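Local coordinates for protein transcriptional regulator Tm0710 (Thermotoga maritima, PDB 2A61) that probably binds DNA as a dimeric MarR-family transcriptional regulator, using a winged helix-turn-helix domain in each subunit, at residues D74-T80 with L91-G97; P47-L53 with A88-V92; T32-I38 with L67-L71. One frame throughout, in Å; residues are numbered along the deposited sequence.

Contact 1 of 3, residues D74-T80 with L91-G97; sequences DGYLTRT and LVITRKG
Thr-78 and Val-92 form an antiparallel hydrogen-bonded pair in the β-hairpin wing of a winged-helix domain. Thr-78 N gives to Val-92 O at 2.8 Å, and Val-92 N returns a bond of 3.0 Å to Thr-78 O. Beside this pair their methyls meet on one face of the sheet, with Thr-78 CG2 3.5 Å from Val-92 CG2. Leu-77, Leu-91 and Ile-93 occupy the other face, where Leu-77 packs on Ile-38 and Ile-42 of helix 33-45 and Leu-91 on Val-68 of helix 61-73.

Beyond the paired strands, Thr-94 N still bonds to Tyr-76 O, approaching from above the carbonyl plane. Thr-94 is the N-cap of helix 95-119. Its OG1, set between the backbone N and the carbonyl carbon (chi1 59°), works twice: it accepts from Gly-97 N at 3.1 Å and donates to Gly-75 O at 2.6 Å. Gly-75 carries the Schellman motif that ends helix 61-73, so one hydroxyl ties a helix end to a helix start. Lys-96, fully extended, crosses the Tyr-76 ring in an off-centre cation-pi contact (NZ to ring centroid 4.6 Å), and its NZ meets Asp-74 O at 2.7 Å, almost head-on to the carbonyl at 170°.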
loop_
_atom_site.group_PDB
_atom_site.type_symbol
_atom_site.label_atom_id
_atom_site.label_comp_id
_atom_site.label_asym_id
_atom_site.label_seq_id
_atom_site.Cartn_x
_atom_site.Cartn_y
_atom_site.Cartn_z
ATOM N N ASP A 74 -19.510 14.820 0.664
ATOM C CA ASP A 74 -18.489 15.764 1.171
ATOM C C ASP A 74 -17.653 16.498 0.108
ATOM O O ASP A 74 -16.787 17.296 0.452
ATOM C CB ASP A 74 -17.584 15.097 2.232
ATOM C CG ASP A 74 -18.373 14.557 3.456
ATOM O OD1 ASP A 74 -19.433 15.125 3.818
ATOM O OD2 ASP A 74 -17.932 13.555 4.049
ATOM N N GLY A 75 -17.933 16.247 -1.173
ATOM C CA GLY A 75 -17.332 16.993 -2.283
ATOM C C GLY A 75 -15.989 16.485 -2.778
ATOM O O GLY A 75 -15.277 17.239 -3.444
ATOM N N TYR A 76 -15.613 15.250 -2.424
ATOM C CA TYR A 76 -14.316 14.650 -2.890
ATOM C C TYR A 76 -14.385 13.872 -4.217
ATOM O O TYR A 76 -13.391 13.797 -4.985
ATOM C CB TYR A 76 -13.725 13.746 -1.784
ATOM C CG TYR A 76 -13.439 14.501 -0.515
ATOM C CD1 TYR A 76 -12.378 15.404 -0.454
ATOM C CD2 TYR A 76 -14.249 14.347 0.624
ATOM C CE1 TYR A 76 -12.112 16.117 0.690
ATOM C CE2 TYR A 76 -13.981 15.083 1.797
ATOM C CZ TYR A 76 -12.909 15.954 1.807
ATOM O OH TYR A 76 -12.607 16.713 2.907
ATOM N N LEU A 77 -15.574 13.333 -4.480
ATOM C CA LEU A 77 -15.913 12.622 -5.691
ATOM C C LEU A 77 -17.179 13.215 -6.311
ATOM O O LEU A 77 -18.004 13.805 -5.631
ATOM C CB LEU A 77 -16.217 11.144 -5.385
ATOM C CG LEU A 77 -14.985 10.283 -5.084
ATOM C CD1 LEU A 77 -15.363 8.828 -4.969
ATOM C CD2 LEU A 77 -13.969 10.436 -6.169
ATOM N N THR A 78 -17.328 13.010 -7.599
ATOM C CA THR A 78 -18.607 13.230 -8.278
ATOM C C THR A 78 -18.814 12.057 -9.221
ATOM O O THR A 78 -18.112 11.024 -9.095
ATOM C CB THR A 78 -18.719 14.664 -8.896
ATOM O OG1 THR A 78 -20.054 14.888 -9.341
ATOM C CG2 THR A 78 -17.729 14.916 -10.053
ATOM N N ARG A 79 -19.742 12.205 -10.162
ATOM C CA ARG A 79 -20.268 11.117 -10.958
ATOM C C ARG A 79 -20.437 11.645 -12.401
ATOM O O ARG A 79 -20.717 12.822 -12.601
ATOM C CB ARG A 79 -21.657 10.873 -10.399
ATOM C CG ARG A 79 -22.279 9.585 -10.672
ATOM C CD ARG A 79 -23.514 9.573 -9.804
ATOM N NE ARG A 79 -23.238 8.962 -8.512
ATOM C CZ ARG A 79 -23.894 7.908 -8.046
ATOM N NH1 ARG A 79 -24.880 7.373 -8.746
ATOM N NH2 ARG A 79 -23.548 7.376 -6.891
ATOM N N THR A 80 -20.281 10.759 -13.382
ATOM C CA THR A 80 -20.593 11.043 -14.776
ATOM C C THR A 80 -21.142 9.768 -15.477
ATOM O O THR A 80 -20.735 8.642 -15.162
ATOM C CB THR A 80 -19.368 11.696 -15.502
ATOM O OG1 THR A 80 -19.755 12.142 -16.809
ATOM C CG2 THR A 80 -18.176 10.713 -15.580
ATOM N N LEU A 91 -17.326 7.050 -11.312
ATOM C CA LEU A 91 -16.929 8.005 -10.279
ATOM C C LEU A 91 -15.690 8.751 -10.712
ATOM O O LEU A 91 -14.714 8.135 -11.179
ATOM C CB LEU A 91 -16.724 7.295 -8.916
ATOM C CG LEU A 91 -18.133 6.710 -8.619
ATOM C CD1 LEU A 91 -18.162 5.288 -8.109
ATOM C CD2 LEU A 91 -19.021 7.690 -7.866
ATOM N N VAL A 92 -15.738 10.066 -10.585
ATOM C CA VAL A 92 -14.617 10.919 -10.970
ATOM C C VAL A 92 -14.225 11.818 -9.796
ATOM O O VAL A 92 -15.023 12.091 -8.933
ATOM C CB VAL A 92 -14.898 11.767 -12.237
ATOM C CG1 VAL A 92 -15.034 10.849 -13.503
ATOM C CG2 VAL A 92 -16.163 12.533 -12.122
ATOM N N ILE A 93 -12.987 12.298 -9.792
ATOM C CA ILE A 93 -12.492 13.070 -8.655
ATOM C C ILE A 93 -12.775 14.552 -8.898
ATOM O O ILE A 93 -12.815 15.012 -10.047
ATOM C CB ILE A 93 -10.967 12.798 -8.435
ATOM C CG1 ILE A 93 -10.469 13.234 -7.049
ATOM C CG2 ILE A 93 -10.113 13.407 -9.586
ATOM C CD1 ILE A 93 -9.113 12.594 -6.607
ATOM N N THR A 94 -12.960 15.295 -7.822
ATOM C CA THR A 94 -13.131 16.741 -7.889
ATOM C C THR A 94 -11.801 17.431 -7.547
ATOM O O THR A 94 -10.853 16.776 -7.138
ATOM C CB THR A 94 -14.188 17.236 -6.854
ATOM O OG1 THR A 94 -13.768 16.876 -5.547
ATOM C CG2 THR A 94 -15.551 16.606 -7.086
ATOM N N ARG A 95 -11.762 18.759 -7.688
ATOM C CA ARG A 95 -10.632 19.540 -7.254
ATOM C C ARG A 95 -10.315 19.318 -5.795
ATOM O O ARG A 95 -9.138 19.201 -5.405
ATOM C CB ARG A 95 -10.950 21.023 -7.391
ATOM C CG ARG A 95 -9.883 21.854 -8.041
ATOM C CD ARG A 95 -8.546 21.936 -7.317
ATOM N NE ARG A 95 -7.568 21.068 -7.977
ATOM C CZ ARG A 95 -6.266 20.983 -7.683
ATOM N NH1 ARG A 95 -5.700 21.746 -6.721
ATOM N NH2 ARG A 95 -5.527 20.110 -8.366
ATOM N N LYS A 96 -11.365 19.326 -4.975
ATOM C CA LYS A 96 -11.223 19.109 -3.558
ATOM C C LYS A 96 -10.625 17.737 -3.258
ATOM O O LYS A 96 -9.804 17.605 -2.352
ATOM C CB LYS A 96 -12.565 19.243 -2.882
ATOM C CG LYS A 96 -12.474 19.228 -1.365
ATOM C CD LYS A 96 -13.847 19.428 -0.763
ATOM C CE LYS A 96 -13.809 19.402 0.773
ATOM N NZ LYS A 96 -15.211 19.369 1.220
ATOM N N GLY A 97 -11.072 16.723 -3.997
ATOM C CA GLY A 97 -10.488 15.367 -3.909
ATOM C C GLY A 97 -9.006 15.372 -4.285
ATOM O O GLY A 97 -8.206 14.715 -3.618
#

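Contact 2 of 3, residues P47-L53 with A88-V92; sequences PKRPGEL and AYFLV
Lys-48 and Leu-91 are joined by a pair of backbone hydrogen bonds, the evidence for a single antiparallel bridge: Lys-48 N to Leu-91 O is 3.1 Å and Leu-91 N to Lys-48 O is 2.8 Å. A CA-H...O contact from Pro-47 CA to Leu-91 O, 3.3 Å long, adds to the backbone pairing.

Apolar packing extends along both sides of the bridge. Pro-47 CB touches Val-92 CG1 at 3.7 Å and also reaches Phe-90 CB. Pro-50 crosses Tyr-89 obliquely, its CD over one face of the ring and its CG 3.5 Å from Tyr-89 CZ; deeper in, Leu-53 CD1 meets Leu-91 CD1 at 3.7 Å.

The polar contacts centre on Arg-49, the N-cap residue of helix 50-57. Its chain is extended from CG to NE and passes Phe-90, whose CZ sits over the centre of the guanidinium with the two planes 45° apart; Ala-88 CB lies at the guanidinium edge. NH1 forms a salt bridge with Asp-82, and a water accepts from NH1 while donating to Tyr-89 O. At the backbone, Arg-49 N bonds to Glu-52 OE1 at 3.0 Å, from above the carboxylate plane.

A short extended segment just before the first helix of the helix-turn-helix, bridged to the second wing strand, is the usual third member of the winged-helix sheet.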
loop_
_atom_site.group_PDB
_atom_site.type_symbol
_atom_site.label_atom_id
_atom_site.label_comp_id
_atom_site.label_asym_id
_atom_site.label_seq_id
_atom_site.Cartn_x
_atom_site.Cartn_y
_atom_site.Cartn_z
ATOM N N PRO A 47 -11.433 7.851 -14.102
ATOM C CA PRO A 47 -12.816 7.436 -13.813
ATOM C C PRO A 47 -12.907 5.939 -13.586
ATOM O O PRO A 47 -12.293 5.143 -14.328
ATOM C CB PRO A 47 -13.592 7.828 -15.074
ATOM C CG PRO A 47 -12.761 8.902 -15.715
ATOM C CD PRO A 47 -11.332 8.679 -15.323
ATOM N N LYS A 48 -13.639 5.548 -12.547
ATOM C CA LYS A 48 -13.762 4.161 -12.205
ATOM C C LYS A 48 -15.238 3.818 -12.045
ATOM O O LYS A 48 -16.021 4.590 -11.441
ATOM C CB LYS A 48 -12.994 3.825 -10.913
ATOM C CG LYS A 48 -11.522 3.981 -10.962
ATOM C CD LYS A 48 -10.922 2.912 -11.935
ATOM C CE LYS A 48 -9.405 2.962 -11.980
ATOM N NZ LYS A 48 -8.841 1.880 -12.880
ATOM N N ARG A 49 -15.611 2.636 -12.556
ATOM C CA ARG A 49 -16.974 2.115 -12.326
ATOM C C ARG A 49 -17.045 1.604 -10.885
ATOM O O ARG A 49 -16.015 1.225 -10.315
ATOM C CB ARG A 49 -17.275 0.939 -13.290
ATOM C CG ARG A 49 -16.996 1.267 -14.781
ATOM C CD ARG A 49 -17.301 0.067 -15.669
ATOM N NE ARG A 49 -17.172 0.394 -17.110
ATOM C CZ ARG A 49 -18.171 0.868 -17.855
ATOM N NH1 ARG A 49 -19.349 1.132 -17.309
ATOM N NH2 ARG A 49 -17.993 1.113 -19.158
ATOM N N PRO A 50 -18.261 1.561 -10.301
ATOM C CA PRO A 50 -18.402 1.066 -8.939
ATOM C C PRO A 50 -17.926 -0.374 -8.775
ATOM O O PRO A 50 -17.323 -0.680 -7.780
ATOM C CB PRO A 50 -19.914 1.175 -8.674
ATOM C CG PRO A 50 -20.392 2.171 -9.615
ATOM C CD PRO A 50 -19.553 2.038 -10.851
ATOM N N GLY A 51 -18.186 -1.249 -9.758
ATOM C CA GLY A 51 -17.624 -2.596 -9.791
ATOM C C GLY A 51 -16.111 -2.681 -9.766
ATOM O O GLY A 51 -15.583 -3.566 -9.125
ATOM N N GLU A 52 -15.416 -1.786 -10.482
ATOM C CA GLU A 52 -13.942 -1.724 -10.476
ATOM C C GLU A 52 -13.370 -1.322 -9.098
ATOM O O GLU A 52 -12.326 -1.824 -8.649
ATOM C CB GLU A 52 -13.464 -0.726 -11.535
ATOM C CG GLU A 52 -13.776 -1.209 -12.997
ATOM C CD GLU A 52 -13.485 -0.180 -14.105
ATOM O OE1 GLU A 52 -13.440 1.022 -13.819
ATOM O OE2 GLU A 52 -13.366 -0.582 -15.305
ATOM N N LEU A 53 -14.048 -0.413 -8.416
ATOM C CA LEU A 53 -13.669 -0.039 -7.041
ATOM C C LEU A 53 -13.835 -1.212 -6.064
ATOM O O LEU A 53 -13.012 -1.406 -5.182
ATOM C CB LEU A 53 -14.476 1.181 -6.571
ATOM C CG LEU A 53 -14.244 2.491 -7.342
ATOM C CD1 LEU A 53 -15.179 3.641 -6.771
ATOM C CD2 LEU A 53 -12.781 2.900 -7.272
ATOM N N ALA A 88 -25.300 2.761 -16.521
ATOM C CA ALA A 88 -24.010 2.695 -15.846
ATOM C C ALA A 88 -23.459 4.093 -15.615
ATOM O O ALA A 88 -23.868 5.026 -16.285
ATOM C CB ALA A 88 -23.036 1.857 -16.719
ATOM N N TYR A 89 -22.519 4.245 -14.673
ATOM C CA TYR A 89 -21.887 5.537 -14.400
ATOM C C TYR A 89 -20.441 5.350 -13.922
ATOM O O TYR A 89 -20.048 4.249 -13.558
ATOM C CB TYR A 89 -22.692 6.348 -13.351
ATOM C CG TYR A 89 -22.727 5.733 -11.976
ATOM C CD1 TYR A 89 -21.793 6.085 -11.001
ATOM C CD2 TYR A 89 -23.715 4.804 -11.634
ATOM C CE1 TYR A 89 -21.846 5.524 -9.724
ATOM C CE2 TYR A 89 -23.781 4.257 -10.379
ATOM C CZ TYR A 89 -22.845 4.611 -9.420
ATOM O OH TYR A 89 -22.936 4.037 -8.160
ATOM N N PHE A 90 -19.673 6.431 -13.900
ATOM C CA PHE A 90 -18.289 6.412 -13.429
ATOM C C PHE A 90 -18.190 7.380 -12.275
ATOM O O PHE A 90 -18.895 8.399 -12.254
ATOM C CB PHE A 90 -17.278 6.870 -14.506
ATOM C CG PHE A 90 -17.114 5.897 -15.676
ATOM C CD1 PHE A 90 -16.097 4.942 -15.679
ATOM C CD2 PHE A 90 -17.967 5.978 -16.778
ATOM C CE1 PHE A 90 -15.937 4.060 -16.786
ATOM C CE2 PHE A 90 -17.809 5.105 -17.870
ATOM C CZ PHE A 90 -16.793 4.163 -17.855
ATOM N N LEU A 91 -17.326 7.050 -11.312
ATOM C CA LEU A 91 -16.929 8.005 -10.279
ATOM C C LEU A 91 -15.690 8.751 -10.712
ATOM O O LEU A 91 -14.714 8.135 -11.179
ATOM C CB LEU A 91 -16.724 7.295 -8.916
ATOM C CG LEU A 91 -18.133 6.710 -8.619
ATOM C CD1 LEU A 91 -18.162 5.288 -8.109
ATOM C CD2 LEU A 91 -19.021 7.690 -7.866
ATOM N N VAL A 92 -15.738 10.066 -10.585
ATOM C CA VAL A 92 -14.617 10.919 -10.970
ATOM C C VAL A 92 -14.225 11.818 -9.796
ATOM O O VAL A 92 -15.023 12.091 -8.933
ATOM C CB VAL A 92 -14.898 11.767 -12.237
ATOM C CG1 VAL A 92 -15.034 10.849 -13.503
ATOM C CG2 VAL A 92 -16.163 12.533 -12.122
HETATM O O HOH W 1 -20.233 1.571 -14.455
#

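Contact 3 of 3, residues T32-I38 with L67-L71; sequences TPAQFDI and LVKRL
Within the DNA-binding domain, helix 33-45 crosses helix 61-73, the second helix of the helix-turn-helix, through Gln-35, Ile-38 and Leu-67. The axes of segments 33-38 and 67-71 approach to 10.1 Å at a signed crossing angle of -76°. Gln-35 lies across the gap, its CG 3.8 Å from Leu-67 CD2 and its NE2 3.7 Å from Leu-71 CG. That NE2 points straight at Leu-67 O, but the bond is weak at 3.4 Å; the same carbonyl also receives a weak helical bond from Leu-71 N.

The amide is fixed from its other end. Thr-32 and Gln-35 form a capping box at the start of helix 33-45: Thr-32 N donates to a lone pair of Gln-35 OE1 in the carbonyl plane (3.0 Å), and Gln-35 N donates to Thr-32 OG1. Both ends of the amide are thus engaged, which argues for a defined rotation. Arg-70, bent at its third torsion (chi3 -92°), brings its guanidinium over Gln-35 so that NE2 lies above one face, offset toward the rim, and Thr-32 CG2 lies at the guanidinium edge, 3.7 Å from Arg-70 NH1.

Helix 61-73 is probably the recognition helix, as in other MarR-family proteins, and here its Leu-67 and Leu-71 point toward helix 33-45. Ile-38 CD1 touches both Leu-67 CB (3.9 Å) and Val-68 CG2 (4.0 Å), while Ala-34 CB touches Leu-67 CD1. The dimer reaches this corner too: Thr-32 OG1 hydrogen-bonds to Gly-58 O of the second subunit, which also packs on Ala-34 and Leu-67.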
loop_
_atom_site.group_PDB
_atom_site.type_symbol
_atom_site.label_atom_id
_atom_site.label_comp_id
_atom_site.label_asym_id
_atom_site.label_seq_id
_atom_site.Cartn_x
_atom_site.Cartn_y
_atom_site.Cartn_z
ATOM N N THR A 32 -11.127 7.934 5.530
ATOM C CA THR A 32 -10.639 6.654 6.043
ATOM C C THR A 32 -9.651 6.040 5.020
ATOM O O THR A 32 -9.637 6.442 3.838
ATOM C CB THR A 32 -11.789 5.645 6.301
ATOM O OG1 THR A 32 -12.257 5.139 5.037
ATOM C CG2 THR A 32 -13.002 6.290 7.111
ATOM N N PRO A 33 -8.808 5.074 5.463
ATOM C CA PRO A 33 -7.893 4.359 4.509
ATOM C C PRO A 33 -8.550 3.806 3.212
ATOM O O PRO A 33 -7.989 3.974 2.107
ATOM C CB PRO A 33 -7.315 3.228 5.368
ATOM C CG PRO A 33 -7.340 3.829 6.797
ATOM C CD PRO A 33 -8.571 4.705 6.891
ATOM N N ALA A 34 -9.709 3.154 3.341
ATOM C CA ALA A 34 -10.405 2.616 2.195
ATOM C C ALA A 34 -10.947 3.733 1.316
ATOM O O ALA A 34 -10.885 3.638 0.083
ATOM C CB ALA A 34 -11.524 1.692 2.630
ATOM N N GLN A 35 -11.455 4.801 1.934
ATOM C CA GLN A 35 -11.874 5.966 1.163
ATOM C C GLN A 35 -10.711 6.596 0.398
ATOM O O GLN A 35 -10.882 7.015 -0.743
ATOM C CB GLN A 35 -12.497 7.014 2.048
ATOM C CG GLN A 35 -13.940 6.715 2.558
ATOM C CD GLN A 35 -14.482 7.926 3.330
ATOM O OE1 GLN A 35 -13.831 8.399 4.258
ATOM N NE2 GLN A 35 -15.671 8.445 2.930
ATOM N N PHE A 36 -9.562 6.730 1.045
ATOM C CA PHE A 36 -8.392 7.281 0.372
ATOM C C PHE A 36 -7.898 6.404 -0.794
ATOM O O PHE A 36 -7.487 6.914 -1.833
ATOM C CB PHE A 36 -7.237 7.476 1.379
ATOM C CG PHE A 36 -5.998 8.036 0.765
ATOM C CD1 PHE A 36 -5.987 9.330 0.255
ATOM C CD2 PHE A 36 -4.834 7.283 0.703
ATOM C CE1 PHE A 36 -4.820 9.847 -0.329
ATOM C CE2 PHE A 36 -3.682 7.807 0.121
ATOM C CZ PHE A 36 -3.697 9.083 -0.387
ATOM N N ASP A 37 -7.940 5.090 -0.601
ATOM C CA ASP A 37 -7.580 4.141 -1.662
ATOM C C ASP A 37 -8.464 4.316 -2.928
ATOM O O ASP A 37 -7.960 4.206 -4.054
ATOM C CB ASP A 37 -7.695 2.709 -1.164
ATOM C CG ASP A 37 -6.567 2.298 -0.214
ATOM O OD1 ASP A 37 -5.419 2.825 -0.284
ATOM O OD2 ASP A 37 -6.874 1.429 0.638
ATOM N N ILE A 38 -9.765 4.558 -2.734
ATOM C CA ILE A 38 -10.652 4.934 -3.854
ATOM C C ILE A 38 -10.209 6.251 -4.491
ATOM O O ILE A 38 -10.109 6.350 -5.722
ATOM C CB ILE A 38 -12.119 5.086 -3.409
ATOM C CG1 ILE A 38 -12.679 3.717 -2.970
ATOM C CG2 ILE A 38 -12.935 5.789 -4.474
ATOM C CD1 ILE A 38 -13.986 3.843 -2.250
ATOM N N LEU A 67 -18.853 3.964 1.211
ATOM C CA LEU A 67 -17.654 4.771 1.100
ATOM C C LEU A 67 -17.776 5.931 0.102
ATOM O O LEU A 67 -17.345 7.021 0.396
ATOM C CB LEU A 67 -16.412 3.894 0.745
ATOM C CG LEU A 67 -16.067 2.708 1.680
ATOM C CD1 LEU A 67 -15.085 1.750 1.014
ATOM C CD2 LEU A 67 -15.479 3.243 3.033
ATOM N N VAL A 68 -18.275 5.633 -1.104
ATOM C CA VAL A 68 -18.406 6.602 -2.210
ATOM C C VAL A 68 -19.473 7.668 -1.876
ATOM O O VAL A 68 -19.284 8.844 -2.132
ATOM C CB VAL A 68 -18.723 5.849 -3.507
ATOM C CG1 VAL A 68 -19.221 6.797 -4.599
ATOM C CG2 VAL A 68 -17.435 5.039 -3.976
ATOM N N LYS A 69 -20.584 7.232 -1.311
ATOM C CA LYS A 69 -21.700 8.153 -0.941
ATOM C C LYS A 69 -21.242 9.294 -0.031
ATOM O O LYS A 69 -21.662 10.438 -0.195
ATOM C CB LYS A 69 -22.782 7.332 -0.239
ATOM C CG LYS A 69 -23.938 8.090 0.366
ATOM C CD LYS A 69 -24.976 7.121 0.950
ATOM C CE LYS A 69 -24.421 6.312 2.155
ATOM N NZ LYS A 69 -25.381 5.295 2.660
ATOM N N ARG A 70 -20.373 8.968 0.928
ATOM C CA ARG A 70 -19.794 9.983 1.834
ATOM C C ARG A 70 -18.813 10.881 1.089
ATOM O O ARG A 70 -18.794 12.073 1.284
ATOM C CB ARG A 70 -19.015 9.318 2.939
ATOM C CG ARG A 70 -19.790 8.969 4.189
ATOM C CD ARG A 70 -18.683 8.566 5.243
ATOM N NE ARG A 70 -18.512 7.139 5.121
ATOM C CZ ARG A 70 -17.514 6.428 5.607
ATOM N NH1 ARG A 70 -16.510 6.997 6.256
ATOM N NH2 ARG A 70 -17.555 5.132 5.431
ATOM N N LEU A 71 -17.985 10.295 0.230
ATOM C CA LEU A 71 -17.052 11.105 -0.565
ATOM C C LEU A 71 -17.771 12.066 -1.511
ATOM O O LEU A 71 -17.275 13.159 -1.767
ATOM C CB LEU A 71 -16.067 10.203 -1.345
ATOM C CG LEU A 71 -14.995 9.480 -0.517
ATOM C CD1 LEU A 71 -14.227 8.449 -1.377
ATOM C CD2 LEU A 71 -13.982 10.472 0.121
HETATM O O HOH W 2 -15.586 9.061 7.084
#

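How the contacts relate
From the N terminus, contact 3 opens at 32-38 and contact 2 follows at 47-53. Contact 3 closes at 67-71, inside the loop that contact 2 holds open, so these two cross. Contact 1 opens at 74-80, directly after helix 61-73; contact 2 closes at 88-92 and contact 1 at 91-97, the two sharing Leu-91 and Val-92 on strand 88-93. Contacts 3 and 1 stand in series, linked where Tyr-76 N probably bonds to Leu-71 O. Leu-91 CD2, 3.4 Å from Val-68 CG1, brings all three together. Contact 3 joins helices 33-45 and 61-73, contact 2 attaches the wing to helix 50-57, and contact 1 pairs the wing strands and ties helix 61-73 to helix 95-119.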